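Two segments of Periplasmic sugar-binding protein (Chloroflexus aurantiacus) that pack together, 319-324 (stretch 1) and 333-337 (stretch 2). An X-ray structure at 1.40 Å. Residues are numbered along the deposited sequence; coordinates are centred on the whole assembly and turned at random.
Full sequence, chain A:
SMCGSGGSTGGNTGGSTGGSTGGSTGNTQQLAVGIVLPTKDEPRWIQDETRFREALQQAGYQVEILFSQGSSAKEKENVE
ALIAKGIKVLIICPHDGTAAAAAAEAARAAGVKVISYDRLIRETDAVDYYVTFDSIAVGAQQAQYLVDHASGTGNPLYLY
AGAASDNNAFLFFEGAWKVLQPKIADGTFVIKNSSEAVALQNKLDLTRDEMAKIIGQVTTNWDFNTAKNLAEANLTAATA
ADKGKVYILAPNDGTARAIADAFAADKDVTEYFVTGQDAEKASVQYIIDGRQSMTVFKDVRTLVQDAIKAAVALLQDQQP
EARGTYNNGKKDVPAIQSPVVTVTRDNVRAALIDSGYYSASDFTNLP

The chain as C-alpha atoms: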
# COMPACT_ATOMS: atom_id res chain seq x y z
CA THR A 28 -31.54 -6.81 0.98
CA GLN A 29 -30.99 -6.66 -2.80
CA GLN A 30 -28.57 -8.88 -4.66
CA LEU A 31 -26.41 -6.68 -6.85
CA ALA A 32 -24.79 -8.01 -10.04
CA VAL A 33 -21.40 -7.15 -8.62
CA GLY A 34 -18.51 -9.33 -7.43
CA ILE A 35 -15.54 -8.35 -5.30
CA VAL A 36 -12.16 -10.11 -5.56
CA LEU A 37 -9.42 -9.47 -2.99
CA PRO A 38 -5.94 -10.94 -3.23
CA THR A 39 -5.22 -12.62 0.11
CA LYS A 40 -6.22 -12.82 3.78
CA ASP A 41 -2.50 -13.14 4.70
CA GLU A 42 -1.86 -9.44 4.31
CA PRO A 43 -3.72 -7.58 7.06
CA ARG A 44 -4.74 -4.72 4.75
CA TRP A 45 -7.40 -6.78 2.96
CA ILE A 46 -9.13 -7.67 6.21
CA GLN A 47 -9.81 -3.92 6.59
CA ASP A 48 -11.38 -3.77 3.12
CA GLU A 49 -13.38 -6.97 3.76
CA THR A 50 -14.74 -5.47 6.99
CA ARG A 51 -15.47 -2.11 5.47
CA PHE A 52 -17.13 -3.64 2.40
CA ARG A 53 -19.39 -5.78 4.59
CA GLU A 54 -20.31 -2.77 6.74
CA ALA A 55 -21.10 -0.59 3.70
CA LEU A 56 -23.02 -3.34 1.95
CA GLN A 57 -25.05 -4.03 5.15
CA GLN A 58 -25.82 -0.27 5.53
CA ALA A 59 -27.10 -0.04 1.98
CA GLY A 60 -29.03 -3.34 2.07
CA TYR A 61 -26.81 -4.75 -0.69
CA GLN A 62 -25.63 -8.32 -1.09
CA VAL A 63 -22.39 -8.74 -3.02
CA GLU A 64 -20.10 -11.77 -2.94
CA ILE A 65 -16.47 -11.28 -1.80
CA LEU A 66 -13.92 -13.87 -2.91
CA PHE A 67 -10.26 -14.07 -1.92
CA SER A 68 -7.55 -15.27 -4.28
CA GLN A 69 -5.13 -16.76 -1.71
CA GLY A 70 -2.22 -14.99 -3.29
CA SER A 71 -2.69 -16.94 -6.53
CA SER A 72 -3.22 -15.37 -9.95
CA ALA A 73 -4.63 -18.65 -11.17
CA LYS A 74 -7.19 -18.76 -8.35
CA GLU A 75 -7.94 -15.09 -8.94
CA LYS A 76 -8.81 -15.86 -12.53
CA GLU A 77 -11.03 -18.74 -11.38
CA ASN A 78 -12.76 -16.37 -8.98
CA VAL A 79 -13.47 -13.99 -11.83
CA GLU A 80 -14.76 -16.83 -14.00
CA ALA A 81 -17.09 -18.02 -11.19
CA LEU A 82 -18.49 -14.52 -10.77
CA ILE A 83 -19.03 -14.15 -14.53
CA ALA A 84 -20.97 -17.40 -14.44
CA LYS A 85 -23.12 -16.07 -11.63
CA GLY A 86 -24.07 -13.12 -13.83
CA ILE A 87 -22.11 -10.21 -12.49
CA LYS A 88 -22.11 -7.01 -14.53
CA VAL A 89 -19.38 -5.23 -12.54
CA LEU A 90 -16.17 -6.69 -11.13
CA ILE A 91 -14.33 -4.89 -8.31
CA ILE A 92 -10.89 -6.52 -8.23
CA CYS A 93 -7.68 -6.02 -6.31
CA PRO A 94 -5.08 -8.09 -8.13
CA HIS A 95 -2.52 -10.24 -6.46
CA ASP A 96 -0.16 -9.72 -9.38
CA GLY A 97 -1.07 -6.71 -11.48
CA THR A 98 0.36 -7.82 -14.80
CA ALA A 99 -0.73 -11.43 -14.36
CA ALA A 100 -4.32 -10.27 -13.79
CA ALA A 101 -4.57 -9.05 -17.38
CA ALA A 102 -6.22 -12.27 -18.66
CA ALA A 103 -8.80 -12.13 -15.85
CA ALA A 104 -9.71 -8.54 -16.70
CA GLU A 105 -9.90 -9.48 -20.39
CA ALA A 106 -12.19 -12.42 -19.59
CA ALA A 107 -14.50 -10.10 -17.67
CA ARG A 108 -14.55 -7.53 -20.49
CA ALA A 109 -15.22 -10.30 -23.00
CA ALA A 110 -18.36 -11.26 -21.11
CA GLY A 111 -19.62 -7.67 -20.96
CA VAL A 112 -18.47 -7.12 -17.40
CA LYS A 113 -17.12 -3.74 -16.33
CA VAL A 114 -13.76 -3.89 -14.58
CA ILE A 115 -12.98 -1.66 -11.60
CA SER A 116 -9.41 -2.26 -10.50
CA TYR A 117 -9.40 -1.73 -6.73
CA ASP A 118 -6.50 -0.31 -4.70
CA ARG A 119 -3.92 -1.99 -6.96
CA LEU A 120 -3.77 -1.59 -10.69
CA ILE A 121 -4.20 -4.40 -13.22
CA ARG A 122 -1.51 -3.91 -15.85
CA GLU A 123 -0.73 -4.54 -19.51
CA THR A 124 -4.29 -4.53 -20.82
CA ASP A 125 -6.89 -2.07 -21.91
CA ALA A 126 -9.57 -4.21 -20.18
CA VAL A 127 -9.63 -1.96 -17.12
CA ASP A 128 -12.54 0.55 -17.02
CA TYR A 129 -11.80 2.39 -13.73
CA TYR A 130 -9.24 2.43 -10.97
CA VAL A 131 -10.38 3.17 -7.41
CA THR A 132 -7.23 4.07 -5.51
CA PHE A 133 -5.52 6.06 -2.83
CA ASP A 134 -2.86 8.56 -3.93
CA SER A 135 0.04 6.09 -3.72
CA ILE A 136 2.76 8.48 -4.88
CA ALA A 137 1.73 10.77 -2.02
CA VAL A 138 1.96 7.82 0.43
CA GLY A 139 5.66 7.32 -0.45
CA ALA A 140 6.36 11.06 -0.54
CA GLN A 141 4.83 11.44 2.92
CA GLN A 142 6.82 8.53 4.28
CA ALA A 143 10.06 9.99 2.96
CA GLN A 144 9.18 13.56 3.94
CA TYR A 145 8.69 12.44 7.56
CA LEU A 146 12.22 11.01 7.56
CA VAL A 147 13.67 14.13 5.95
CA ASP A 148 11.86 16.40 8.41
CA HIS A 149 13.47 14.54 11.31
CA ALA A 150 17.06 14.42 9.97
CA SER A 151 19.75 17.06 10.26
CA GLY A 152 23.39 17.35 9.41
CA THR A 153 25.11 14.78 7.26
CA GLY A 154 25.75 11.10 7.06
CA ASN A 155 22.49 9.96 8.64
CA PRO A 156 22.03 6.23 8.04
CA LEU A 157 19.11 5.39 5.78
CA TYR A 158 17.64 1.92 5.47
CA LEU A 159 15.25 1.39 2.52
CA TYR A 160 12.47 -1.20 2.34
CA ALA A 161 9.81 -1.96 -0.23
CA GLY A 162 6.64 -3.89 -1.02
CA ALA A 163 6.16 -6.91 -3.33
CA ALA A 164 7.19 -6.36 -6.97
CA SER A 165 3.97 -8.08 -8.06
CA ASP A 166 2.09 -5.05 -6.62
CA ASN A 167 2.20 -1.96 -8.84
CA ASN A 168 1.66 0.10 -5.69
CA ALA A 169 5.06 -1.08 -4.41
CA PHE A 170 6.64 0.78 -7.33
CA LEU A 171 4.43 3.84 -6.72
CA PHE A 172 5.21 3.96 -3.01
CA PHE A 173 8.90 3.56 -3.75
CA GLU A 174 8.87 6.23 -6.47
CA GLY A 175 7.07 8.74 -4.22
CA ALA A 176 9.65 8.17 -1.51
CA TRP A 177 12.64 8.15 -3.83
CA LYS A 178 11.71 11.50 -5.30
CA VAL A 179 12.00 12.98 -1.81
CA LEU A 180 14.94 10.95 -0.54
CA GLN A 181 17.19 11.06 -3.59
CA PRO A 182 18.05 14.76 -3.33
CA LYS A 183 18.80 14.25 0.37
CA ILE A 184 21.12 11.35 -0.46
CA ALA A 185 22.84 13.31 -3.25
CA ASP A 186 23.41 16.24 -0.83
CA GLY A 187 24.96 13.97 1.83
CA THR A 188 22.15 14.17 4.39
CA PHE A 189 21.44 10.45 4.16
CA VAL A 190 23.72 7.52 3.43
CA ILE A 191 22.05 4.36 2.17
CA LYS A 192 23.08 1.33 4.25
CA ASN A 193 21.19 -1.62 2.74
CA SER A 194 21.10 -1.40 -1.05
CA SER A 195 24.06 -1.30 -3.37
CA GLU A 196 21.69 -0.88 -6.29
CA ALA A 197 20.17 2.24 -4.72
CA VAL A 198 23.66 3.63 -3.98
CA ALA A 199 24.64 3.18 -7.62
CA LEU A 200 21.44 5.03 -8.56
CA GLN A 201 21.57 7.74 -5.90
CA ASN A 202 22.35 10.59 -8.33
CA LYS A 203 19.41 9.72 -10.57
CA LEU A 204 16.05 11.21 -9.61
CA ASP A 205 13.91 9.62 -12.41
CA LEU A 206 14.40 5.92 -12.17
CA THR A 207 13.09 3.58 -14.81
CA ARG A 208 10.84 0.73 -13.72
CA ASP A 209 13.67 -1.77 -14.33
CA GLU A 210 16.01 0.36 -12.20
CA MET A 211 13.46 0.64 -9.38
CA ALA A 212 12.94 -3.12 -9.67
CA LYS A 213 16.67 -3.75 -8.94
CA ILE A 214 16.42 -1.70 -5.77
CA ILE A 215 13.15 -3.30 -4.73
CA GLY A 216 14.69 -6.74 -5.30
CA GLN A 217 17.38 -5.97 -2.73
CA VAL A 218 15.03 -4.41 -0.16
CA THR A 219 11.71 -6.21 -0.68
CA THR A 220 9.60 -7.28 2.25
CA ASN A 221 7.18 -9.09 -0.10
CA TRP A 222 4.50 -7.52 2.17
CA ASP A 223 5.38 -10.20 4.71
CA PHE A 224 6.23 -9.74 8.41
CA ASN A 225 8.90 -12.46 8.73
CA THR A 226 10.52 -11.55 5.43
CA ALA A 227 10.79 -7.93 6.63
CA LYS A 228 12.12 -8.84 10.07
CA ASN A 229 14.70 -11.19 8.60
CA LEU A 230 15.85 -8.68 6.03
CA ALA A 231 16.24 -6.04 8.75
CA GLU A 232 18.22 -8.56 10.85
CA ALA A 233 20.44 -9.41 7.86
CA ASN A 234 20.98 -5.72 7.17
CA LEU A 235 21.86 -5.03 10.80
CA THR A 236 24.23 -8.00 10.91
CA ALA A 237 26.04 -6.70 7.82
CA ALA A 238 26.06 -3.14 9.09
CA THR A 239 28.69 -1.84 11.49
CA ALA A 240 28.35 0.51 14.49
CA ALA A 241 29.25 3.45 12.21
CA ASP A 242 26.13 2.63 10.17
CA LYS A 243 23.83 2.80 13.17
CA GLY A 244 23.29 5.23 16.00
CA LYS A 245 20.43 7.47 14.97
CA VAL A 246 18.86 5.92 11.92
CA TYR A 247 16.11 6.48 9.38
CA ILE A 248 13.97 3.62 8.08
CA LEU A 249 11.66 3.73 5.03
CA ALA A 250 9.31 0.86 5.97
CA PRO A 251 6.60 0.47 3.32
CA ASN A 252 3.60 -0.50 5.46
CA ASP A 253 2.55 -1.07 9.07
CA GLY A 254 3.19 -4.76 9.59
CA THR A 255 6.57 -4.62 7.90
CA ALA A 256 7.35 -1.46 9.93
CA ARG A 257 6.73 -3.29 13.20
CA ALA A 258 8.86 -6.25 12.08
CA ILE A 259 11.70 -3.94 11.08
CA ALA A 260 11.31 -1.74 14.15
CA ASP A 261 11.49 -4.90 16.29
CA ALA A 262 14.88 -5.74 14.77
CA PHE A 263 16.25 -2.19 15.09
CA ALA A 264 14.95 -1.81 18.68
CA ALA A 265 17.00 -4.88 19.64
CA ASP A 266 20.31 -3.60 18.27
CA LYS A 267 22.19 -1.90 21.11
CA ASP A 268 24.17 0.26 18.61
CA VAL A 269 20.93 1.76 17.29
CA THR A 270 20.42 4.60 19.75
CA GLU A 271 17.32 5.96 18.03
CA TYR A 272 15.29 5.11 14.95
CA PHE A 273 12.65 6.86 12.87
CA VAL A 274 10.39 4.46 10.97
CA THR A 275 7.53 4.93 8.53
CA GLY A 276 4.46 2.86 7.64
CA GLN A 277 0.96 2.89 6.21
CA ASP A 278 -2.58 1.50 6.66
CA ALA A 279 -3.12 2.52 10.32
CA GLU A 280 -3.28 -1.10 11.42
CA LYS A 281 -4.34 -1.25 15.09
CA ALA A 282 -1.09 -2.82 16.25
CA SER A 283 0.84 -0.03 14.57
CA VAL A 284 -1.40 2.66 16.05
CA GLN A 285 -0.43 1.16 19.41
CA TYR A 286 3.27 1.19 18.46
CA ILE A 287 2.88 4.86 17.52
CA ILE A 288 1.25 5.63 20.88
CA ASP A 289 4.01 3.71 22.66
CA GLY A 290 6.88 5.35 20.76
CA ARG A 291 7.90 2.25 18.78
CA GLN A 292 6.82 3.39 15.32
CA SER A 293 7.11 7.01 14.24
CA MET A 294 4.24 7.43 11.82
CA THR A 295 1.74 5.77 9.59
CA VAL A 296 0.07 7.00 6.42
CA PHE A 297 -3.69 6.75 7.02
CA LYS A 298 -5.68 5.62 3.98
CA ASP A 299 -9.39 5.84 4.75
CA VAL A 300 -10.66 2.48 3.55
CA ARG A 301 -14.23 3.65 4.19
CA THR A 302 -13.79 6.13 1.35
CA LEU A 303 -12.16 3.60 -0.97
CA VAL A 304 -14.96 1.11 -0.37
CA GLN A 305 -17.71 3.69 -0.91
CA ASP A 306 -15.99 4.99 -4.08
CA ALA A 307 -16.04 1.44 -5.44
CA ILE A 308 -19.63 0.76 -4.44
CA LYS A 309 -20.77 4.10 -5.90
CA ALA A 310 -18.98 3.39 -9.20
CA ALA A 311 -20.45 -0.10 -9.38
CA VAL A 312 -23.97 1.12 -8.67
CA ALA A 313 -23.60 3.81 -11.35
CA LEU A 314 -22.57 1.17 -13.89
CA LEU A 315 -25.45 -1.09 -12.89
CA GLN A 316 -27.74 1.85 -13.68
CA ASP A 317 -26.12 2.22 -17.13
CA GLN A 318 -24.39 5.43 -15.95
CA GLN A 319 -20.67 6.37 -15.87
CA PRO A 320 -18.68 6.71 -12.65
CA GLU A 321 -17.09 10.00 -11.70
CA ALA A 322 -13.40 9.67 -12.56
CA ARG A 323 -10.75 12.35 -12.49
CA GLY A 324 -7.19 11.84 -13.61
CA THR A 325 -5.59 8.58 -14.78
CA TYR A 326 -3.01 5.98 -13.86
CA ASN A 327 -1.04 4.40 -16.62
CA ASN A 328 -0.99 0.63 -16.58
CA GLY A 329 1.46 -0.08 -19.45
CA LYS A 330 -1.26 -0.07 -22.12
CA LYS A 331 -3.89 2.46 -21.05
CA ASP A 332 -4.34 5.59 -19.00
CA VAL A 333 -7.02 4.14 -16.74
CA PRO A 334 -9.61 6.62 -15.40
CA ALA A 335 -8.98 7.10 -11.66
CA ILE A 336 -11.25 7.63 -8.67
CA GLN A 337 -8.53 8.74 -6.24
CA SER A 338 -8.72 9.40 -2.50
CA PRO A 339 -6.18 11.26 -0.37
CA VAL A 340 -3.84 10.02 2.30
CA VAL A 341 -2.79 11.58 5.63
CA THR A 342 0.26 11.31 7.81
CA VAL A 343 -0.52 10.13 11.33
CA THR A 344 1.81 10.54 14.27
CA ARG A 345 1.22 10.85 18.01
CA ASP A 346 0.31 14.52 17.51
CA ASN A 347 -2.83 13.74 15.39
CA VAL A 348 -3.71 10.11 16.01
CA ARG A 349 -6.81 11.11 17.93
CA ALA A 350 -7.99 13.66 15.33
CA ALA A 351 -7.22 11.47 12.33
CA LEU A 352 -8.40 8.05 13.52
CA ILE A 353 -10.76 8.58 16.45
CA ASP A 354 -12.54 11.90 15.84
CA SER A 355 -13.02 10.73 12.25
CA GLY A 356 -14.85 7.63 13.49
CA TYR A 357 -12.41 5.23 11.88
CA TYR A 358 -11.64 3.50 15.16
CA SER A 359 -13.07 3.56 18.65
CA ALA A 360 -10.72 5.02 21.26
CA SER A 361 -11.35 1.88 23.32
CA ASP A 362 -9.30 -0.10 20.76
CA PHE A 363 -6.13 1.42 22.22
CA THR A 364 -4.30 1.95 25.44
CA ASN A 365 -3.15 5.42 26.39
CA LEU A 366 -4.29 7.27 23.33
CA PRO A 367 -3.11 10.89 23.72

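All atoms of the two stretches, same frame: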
# COMPACT_ATOMS: atom_id res chain seq x y z
N GLN A 319 -22.12 6.34 -15.98
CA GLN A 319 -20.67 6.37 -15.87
C GLN A 319 -20.25 6.89 -14.50
O GLN A 319 -20.77 7.91 -14.03
CB GLN A 319 -20.04 7.32 -16.91
CG GLN A 319 -19.80 6.69 -18.28
CD GLN A 319 -19.02 7.60 -19.22
OE1 GLN A 319 -19.39 7.76 -20.37
NE2 GLN A 319 -17.94 8.20 -18.72
N PRO A 320 -19.29 6.21 -13.86
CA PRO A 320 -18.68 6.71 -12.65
C PRO A 320 -17.94 8.03 -12.83
O PRO A 320 -17.54 8.39 -13.94
CB PRO A 320 -17.66 5.63 -12.30
CG PRO A 320 -18.21 4.39 -12.92
CD PRO A 320 -18.80 4.87 -14.20
N GLU A 321 -17.69 8.67 -11.71
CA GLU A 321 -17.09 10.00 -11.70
C GLU A 321 -15.58 9.96 -11.53
O GLU A 321 -15.08 10.12 -10.43
CB GLU A 321 -17.63 10.82 -10.55
CG GLU A 321 -19.12 10.81 -10.42
CD GLU A 321 -19.61 11.58 -9.21
OE1 GLU A 321 -18.87 12.44 -8.66
OE2 GLU A 321 -20.74 11.30 -8.82
N ALA A 322 -14.86 9.84 -12.63
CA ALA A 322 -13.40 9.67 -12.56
C ALA A 322 -12.70 10.96 -12.91
O ALA A 322 -13.20 11.77 -13.72
CB ALA A 322 -12.93 8.54 -13.47
N ARG A 323 -11.57 11.17 -12.25
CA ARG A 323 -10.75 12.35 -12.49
C ARG A 323 -9.29 11.95 -12.45
O ARG A 323 -8.81 11.38 -11.46
CB ARG A 323 -11.02 13.45 -11.46
CG ARG A 323 -12.46 13.95 -11.41
CD ARG A 323 -12.85 14.76 -12.65
NE ARG A 323 -14.23 15.21 -12.53
CZ ARG A 323 -15.31 14.54 -12.97
NH1 ARG A 323 -15.18 13.38 -13.59
NH2 ARG A 323 -16.52 15.03 -12.79
N GLY A 324 -8.58 12.24 -13.52
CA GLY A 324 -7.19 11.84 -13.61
C GLY A 324 -7.09 10.39 -14.06
O GLY A 324 -8.12 9.69 -14.22
N VAL A 333 -5.75 4.60 -17.30
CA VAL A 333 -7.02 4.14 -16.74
C VAL A 333 -7.64 5.27 -15.92
O VAL A 333 -6.97 5.81 -15.03
CB VAL A 333 -6.81 2.92 -15.81
CG1 VAL A 333 -8.15 2.46 -15.21
CG2 VAL A 333 -6.09 1.79 -16.55
N PRO A 334 -8.91 5.62 -16.20
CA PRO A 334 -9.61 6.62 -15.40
C PRO A 334 -9.60 6.29 -13.90
O PRO A 334 -9.93 5.18 -13.50
CB PRO A 334 -11.03 6.62 -15.97
CG PRO A 334 -10.87 6.13 -17.37
CD PRO A 334 -9.75 5.13 -17.31
N ALA A 335 -9.22 7.29 -13.10
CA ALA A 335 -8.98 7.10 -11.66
C ALA A 335 -10.06 7.74 -10.80
O ALA A 335 -10.60 8.78 -11.15
CB ALA A 335 -7.64 7.68 -11.28
N ILE A 336 -10.37 7.08 -9.70
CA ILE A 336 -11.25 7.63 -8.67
C ILE A 336 -10.33 7.58 -7.44
O ILE A 336 -10.22 6.56 -6.75
CB ILE A 336 -12.52 6.77 -8.48
CG1 ILE A 336 -13.32 6.70 -9.80
CG2 ILE A 336 -13.39 7.32 -7.36
CD1 ILE A 336 -14.47 5.71 -9.85
N GLN A 337 -9.63 8.68 -7.20
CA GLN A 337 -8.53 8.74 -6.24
C GLN A 337 -8.94 9.47 -4.99
O GLN A 337 -9.61 10.50 -5.05
CB GLN A 337 -7.33 9.44 -6.88
CG GLN A 337 -6.07 9.47 -6.01
CD GLN A 337 -4.99 10.40 -6.56
OE1 GLN A 337 -4.06 9.96 -7.26
NE2 GLN A 337 -5.13 11.68 -6.29
O HOH W 1 -9.93 10.96 -8.92

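Ala-335, Ile-336 and Ala-322 cover the most surface in this small contact, which buries 270 Å² in all, and the account can be built on them. Stretch 2 is a strand; stretch 1 has no regular secondary structure and runs across it, the end-to-end directions lying 108° apart. The nearest CA pair is Ala-322 with Ile-336, at 4.9 Å.

Ala-335 supplies the polar attachment, entirely through its backbone. Arg-323 N donates to Ala-335 O at 2.8 Å with an N-H...O angle of 149°, and Ala-335 N donates to Gly-324 O at 2.9 Å with an angle of 156°. Both distances are short and both angles reasonably open, so the amide and carbonyl of one buried residue are each satisfied by the other stretch. Arg-323 O, by contrast, lies 3.2 Å from Ala-335 O; these are two acceptors and form no bond. Arg-323 O instead accepts from water 1 at 2.8 Å, and the same water accepts from Gln-337 N at 2.9 Å. The water thus bridges Arg-323 to Gln-337, two residues past Ala-335 on the strand.

Ala-322 belongs to the closest CA pair; Ala-322 CA lies 3.3 Å from Ala-335 O, in van der Waals contact. The CA-to-CB bond points sideways, and Ala-322 CB meets two apolar partners: Pro-334 CB at 3.7 Å and Ile-336 CG1 at 4.1 Å. A single methyl reaches both partners.

Ile-336 provides the longer apolar reach. Its CA-to-CB bond points sideways, but with chi1 at -60° (m) and chi2 at 170° (t) the end of the side chain comes nearer stretch 1, placing Ile-336 CD1 4.0 Å from Pro-320 CB. Ile-336 CG1 also lies 3.9 Å from Glu-321 O. Pro-320 directs its CB toward the strand, so its compact ring meets the isoleucine without needing a long side chain.

The charged side chains take little part in the direct contact. Glu-321 leads its end away, and the CA-to-CB bond of Arg-323 points away from the strand. The arginine folds back on its own stretch, where Arg-323 NH1 donates to Ala-322 O at 2.6 Å with an angle of 153°, while Arg-323 N pairs with Ala-335 O. Gly-324 adopts phi/psi of 82/174°, at which a CB would be jammed against the carbonyl O of the preceding residue; this conformation by itself calls for glycine, and its carbonyl receives the Ala-335 amide.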